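Local coordinates for protein 2-C-methyl-D-erythritol 4-phosphate cytidylyltransferase (Neisseria gonorrhoeae, PDB 1VGW) that probably catalyses the transfer of a cytidylyl group from CTP to 2-C-methyl-D-erythritol 4-phosphate, releasing diphosphate, in the non-mevalonate route to isoprenoids, at residues B[52-57]-B[93-98]; B[82-87]-B[107-112]. All coordinates share one frame; numbering follows the deposited sequence.

Contact 1: B[52-57]-B[93-98]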
# COMPACT_ATOMS: atom_id res chain seq x y z
N LEU B 52 -10.31 25.16 -12.87
CA LEU B 52 -10.50 24.57 -14.17
C LEU B 52 -10.01 23.10 -14.12
O LEU B 52 -9.19 22.75 -13.24
CB LEU B 52 -9.69 25.34 -15.22
CG LEU B 52 -9.75 24.90 -16.67
CD1 LEU B 52 -11.02 25.41 -17.36
CD2 LEU B 52 -8.56 25.34 -17.48
N THR B 53 -10.56 22.30 -15.02
CA THR B 53 -10.21 20.88 -15.13
C THR B 53 -10.08 20.52 -16.60
O THR B 53 -10.88 20.93 -17.45
CB THR B 53 -11.24 20.00 -14.42
OG1 THR B 53 -11.26 20.34 -13.03
CG2 THR B 53 -11.00 18.53 -14.60
N VAL B 54 -8.96 19.89 -16.95
CA VAL B 54 -8.71 19.47 -18.32
C VAL B 54 -8.37 17.96 -18.34
O VAL B 54 -7.75 17.51 -17.38
CB VAL B 54 -7.53 20.22 -18.95
CG1 VAL B 54 -7.39 19.92 -20.43
CG2 VAL B 54 -7.70 21.75 -18.77
N VAL B 55 -8.84 17.26 -19.36
CA VAL B 55 -8.62 15.84 -19.56
C VAL B 55 -8.00 15.68 -20.96
O VAL B 55 -8.56 16.33 -21.85
CB VAL B 55 -9.92 15.00 -19.59
CG1 VAL B 55 -9.52 13.50 -19.67
CG2 VAL B 55 -10.77 15.22 -18.36
N VAL B 56 -6.89 15.00 -21.08
CA VAL B 56 -6.29 14.84 -22.41
C VAL B 56 -6.43 13.38 -22.86
O VAL B 56 -5.95 12.46 -22.18
CB VAL B 56 -4.81 15.22 -22.45
CG1 VAL B 56 -4.25 14.96 -23.84
CG2 VAL B 56 -4.57 16.67 -22.05
N VAL B 57 -7.17 13.15 -23.94
CA VAL B 57 -7.34 11.80 -24.45
C VAL B 57 -6.70 11.62 -25.83
O VAL B 57 -6.31 12.59 -26.48
CB VAL B 57 -8.82 11.42 -24.65
CG1 VAL B 57 -9.57 11.35 -23.35
CG2 VAL B 57 -9.42 12.40 -25.67
N ALA B 93 1.96 22.19 -22.25
CA ALA B 93 2.32 23.13 -23.29
C ALA B 93 1.12 23.88 -23.85
O ALA B 93 1.14 25.09 -24.12
CB ALA B 93 3.04 22.45 -24.45
N LYS B 94 0.07 23.12 -24.16
CA LYS B 94 -1.15 23.72 -24.68
C LYS B 94 -1.80 24.63 -23.65
O LYS B 94 -2.24 25.72 -24.04
CB LYS B 94 -2.08 22.64 -25.24
CG LYS B 94 -3.36 23.12 -25.86
CD LYS B 94 -3.96 22.19 -26.91
CE LYS B 94 -5.46 22.50 -27.03
NZ LYS B 94 -6.05 22.05 -28.31
N LEU B 95 -1.76 24.34 -22.35
CA LEU B 95 -2.36 25.27 -21.37
C LEU B 95 -1.67 26.66 -21.41
O LEU B 95 -2.29 27.70 -21.12
CB LEU B 95 -2.33 24.68 -19.97
CG LEU B 95 -3.41 23.73 -19.50
CD1 LEU B 95 -2.98 22.92 -18.27
CD2 LEU B 95 -4.71 24.44 -19.14
N LEU B 96 -0.36 26.69 -21.61
CA LEU B 96 0.43 27.90 -21.67
C LEU B 96 0.22 28.58 -23.04
O LEU B 96 -0.22 29.71 -23.14
CB LEU B 96 1.89 27.59 -21.53
CG LEU B 96 2.68 27.64 -20.26
CD1 LEU B 96 2.09 28.38 -19.10
CD2 LEU B 96 3.23 26.29 -19.87
N GLU B 97 0.42 27.84 -24.13
CA GLU B 97 0.29 28.39 -25.48
C GLU B 97 -1.09 29.03 -25.64
O GLU B 97 -1.27 30.07 -26.28
CB GLU B 97 0.49 27.31 -26.53
CG GLU B 97 0.77 27.74 -27.93
CD GLU B 97 -0.23 28.68 -28.57
OE1 GLU B 97 0.17 29.80 -28.98
OE2 GLU B 97 -1.44 28.34 -28.63
N THR B 98 -2.08 28.38 -25.06
CA THR B 98 -3.45 28.84 -25.11
C THR B 98 -3.72 30.08 -24.31
O THR B 98 -4.66 30.82 -24.64
CB THR B 98 -4.36 27.64 -24.70
OG1 THR B 98 -4.89 27.09 -25.93
CG2 THR B 98 -5.43 27.95 -23.74
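Leu95 reaches from its helix to two side chains on the facing side of strand 52-56, and every cross-contact is apolar. One methyl serves both: Leu95 CD2 lies 4.0 Å from Val54 CG2 and 4.3 Å from Leu52 CD2. The spacing is that of loose van der Waals packing, and little surface is buried between the two segments. Leu52 and Val54, two residues apart on the strand, point to the same side and offer the helix a short apolar ridge. In Val54, CG1 is anti to the backbone N (chi1 -172°), which leaves CG2 anti to the carbonyl carbon, on the side that meets the leucine. The Val54 and Leu95 side chains slide past each other in opposite directions, meeting through a methyl of each.

No hydrogen bond crosses between the segments; each has its own backbone bonds. Helical bonds such as Glu97 N to Ala93 O, 2.8 Å, hold the turn that presents Leu95, and strand 52-56 is bonded to its sheet neighbours. A beta-branched valine suits such a strand, whereas the longer leucine spans the gap from helix to sheet.

The strand lies in the parallel part of the sheet, between strands 7-12 and 75-77. Leu95 also packs on Ile8 and Trp77, one from each neighbour, while Thr53 and Val55 face helix 36-45. This places helices on both faces of the sheet, the layered alpha/beta architecture of a Rossmann-like nucleotidyltransferase.

Contact 2: B[82-87]-B[107-112]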
# COMPACT_ATOMS: atom_id res chain seq x y z
N GLN B 82 1.92 9.16 -27.23
CA GLN B 82 2.09 7.72 -27.36
C GLN B 82 2.37 7.11 -25.99
O GLN B 82 2.37 5.89 -25.85
CB GLN B 82 3.14 7.36 -28.40
CG GLN B 82 2.70 7.66 -29.83
CD GLN B 82 3.82 7.72 -30.83
OE1 GLN B 82 3.61 7.51 -32.04
NE2 GLN B 82 5.03 8.02 -30.39
N THR B 83 2.69 7.96 -25.01
CA THR B 83 2.92 7.58 -23.65
C THR B 83 2.36 8.65 -22.68
O THR B 83 2.15 9.79 -23.07
CB THR B 83 4.38 7.36 -23.26
OG1 THR B 83 5.06 8.62 -23.32
CG2 THR B 83 5.07 6.31 -24.10
N ARG B 84 2.20 8.29 -21.41
CA ARG B 84 1.72 9.22 -20.39
C ARG B 84 2.64 10.46 -20.34
O ARG B 84 2.14 11.60 -20.37
CB ARG B 84 1.67 8.57 -19.02
CG ARG B 84 0.69 9.16 -18.01
CD ARG B 84 0.91 8.64 -16.62
NE ARG B 84 0.18 9.31 -15.54
CZ ARG B 84 0.53 10.40 -14.87
NH1 ARG B 84 -0.22 10.90 -13.89
NH2 ARG B 84 1.63 11.06 -15.18
N ALA B 85 3.95 10.25 -20.43
CA ALA B 85 4.89 11.36 -20.36
C ALA B 85 4.66 12.35 -21.48
O ALA B 85 4.58 13.58 -21.28
CB ALA B 85 6.31 10.87 -20.31
N GLU B 86 4.43 11.85 -22.69
CA GLU B 86 4.16 12.70 -23.82
C GLU B 86 2.83 13.42 -23.75
O GLU B 86 2.71 14.55 -24.23
CB GLU B 86 4.29 11.91 -25.14
CG GLU B 86 4.68 12.88 -26.27
CD GLU B 86 4.51 12.32 -27.67
OE1 GLU B 86 4.63 11.09 -27.87
OE2 GLU B 86 4.26 13.15 -28.59
N THR B 87 1.79 12.79 -23.18
CA THR B 87 0.49 13.46 -23.07
C THR B 87 0.52 14.53 -22.00
O THR B 87 0.02 15.65 -22.21
CB THR B 87 -0.72 12.56 -23.04
OG1 THR B 87 -1.58 12.73 -21.91
CG2 THR B 87 -0.43 11.09 -23.24
N ILE B 107 -0.45 23.61 -11.67
CA ILE B 107 -1.04 22.50 -12.50
C ILE B 107 -1.07 21.23 -11.63
O ILE B 107 0.03 20.88 -11.11
CB ILE B 107 -0.14 22.20 -13.68
CG1 ILE B 107 0.18 23.41 -14.54
CG2 ILE B 107 -0.64 21.03 -14.53
CD1 ILE B 107 -1.00 24.07 -15.22
N LEU B 108 -2.23 20.69 -11.27
CA LEU B 108 -2.28 19.47 -10.43
C LEU B 108 -2.44 18.22 -11.33
O LEU B 108 -3.53 18.06 -11.92
CB LEU B 108 -3.44 19.53 -9.46
CG LEU B 108 -3.33 20.43 -8.24
CD1 LEU B 108 -3.52 21.93 -8.63
CD2 LEU B 108 -4.40 20.09 -7.22
N VAL B 109 -1.41 17.44 -11.57
CA VAL B 109 -1.41 16.27 -12.45
C VAL B 109 -1.93 15.02 -11.73
O VAL B 109 -1.35 14.53 -10.79
CB VAL B 109 -0.06 16.01 -13.12
CG1 VAL B 109 -0.13 15.04 -14.32
CG2 VAL B 109 0.59 17.30 -13.68
N HIS B 110 -3.12 14.54 -12.12
CA HIS B 110 -3.74 13.41 -11.42
C HIS B 110 -4.03 12.19 -12.31
O HIS B 110 -4.49 12.38 -13.42
CB HIS B 110 -5.09 13.84 -10.83
CG HIS B 110 -5.67 12.88 -9.85
ND1 HIS B 110 -5.08 12.59 -8.64
CD2 HIS B 110 -6.81 12.14 -9.89
CE1 HIS B 110 -5.83 11.70 -7.97
NE2 HIS B 110 -6.88 11.43 -8.72
N ASP B 111 -3.77 11.00 -11.78
CA ASP B 111 -4.06 9.74 -12.55
C ASP B 111 -5.57 9.55 -12.80
O ASP B 111 -6.36 9.71 -11.87
CB ASP B 111 -3.62 8.57 -11.69
CG ASP B 111 -2.14 8.33 -11.60
OD1 ASP B 111 -1.69 7.95 -10.49
OD2 ASP B 111 -1.41 8.52 -12.58
N ALA B 112 -6.01 9.24 -13.99
CA ALA B 112 -7.39 8.94 -14.35
C ALA B 112 -8.00 7.78 -13.56
O ALA B 112 -9.22 7.69 -13.38
CB ALA B 112 -7.44 8.52 -15.84
O HOH W 1 0.74 12.77 -11.68
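Arg84 stretches from the first turn of its helix to Asp111, just beyond strand 106-109, and a salt bridge joins them. Arg84 NH1 gives a weak hydrogen bond to Asp111 OD2 at 3.0 Å, bent to 129° at the hydrogen. The two side chains cross at about a right angle and their guanidinium and carboxylate planes stand 74° apart, so this is a single oblique bond rather than a paired one. CG anti to the backbone N (chi1 -155°) directs the arginine chain toward the loop, and its extended run from CG to NE gives it the reach.

The closer side of the contact is polar. Arg84 NH1 also donates to a water at 3.1 Å, which in turn gives a hydrogen bond to Val109 O at 2.9 Å, linking the guanidinium to the strand end. Asp111, buried, is held through OD1 by a salt bridge to Arg114, while Glu192 takes Arg84 NH2, so each group has a second charged partner that helps fix its orientation. The apolar side is looser: Val109 CG1 comes no nearer to Arg84 NH1 than 4.2 Å. Farther out, exposed Thr83 is the N-cap of the helix, its OG1 accepting a weak bond from Glu86 N.

Asp111 also touches Lys214, predicted to position the methylerythritol phosphate, consistent with a place beside the active site. Strand 106-109 lies between strands 7-12 and 169-173; Arg84 packs on Pro12 at the end of the former, and Val109 faces helix 174-180.

How the contacts relate
Helix 84-98 is common to both contacts, which meet the same sheet at the helix's two ends. Contact 1 uses its C-terminal part against strand 52-56 and is purely apolar; contact 2 uses its first turn against the end of strand 106-109 and the following loop, relying on charge and a bridging water. Both are mostly buried, each with one partly exposed member, Leu52 in contact 1 and Arg84 in contact 2, but contact 2 is nearer the centre of the chain and a predicted substrate-positioning lysine, whereas contact 1 lies away from the annotated sites. Their centres are about 11 Å apart, and Leu95 CD1 packs against Ile107 CD1 at 3.8 Å, joining the two under one helix.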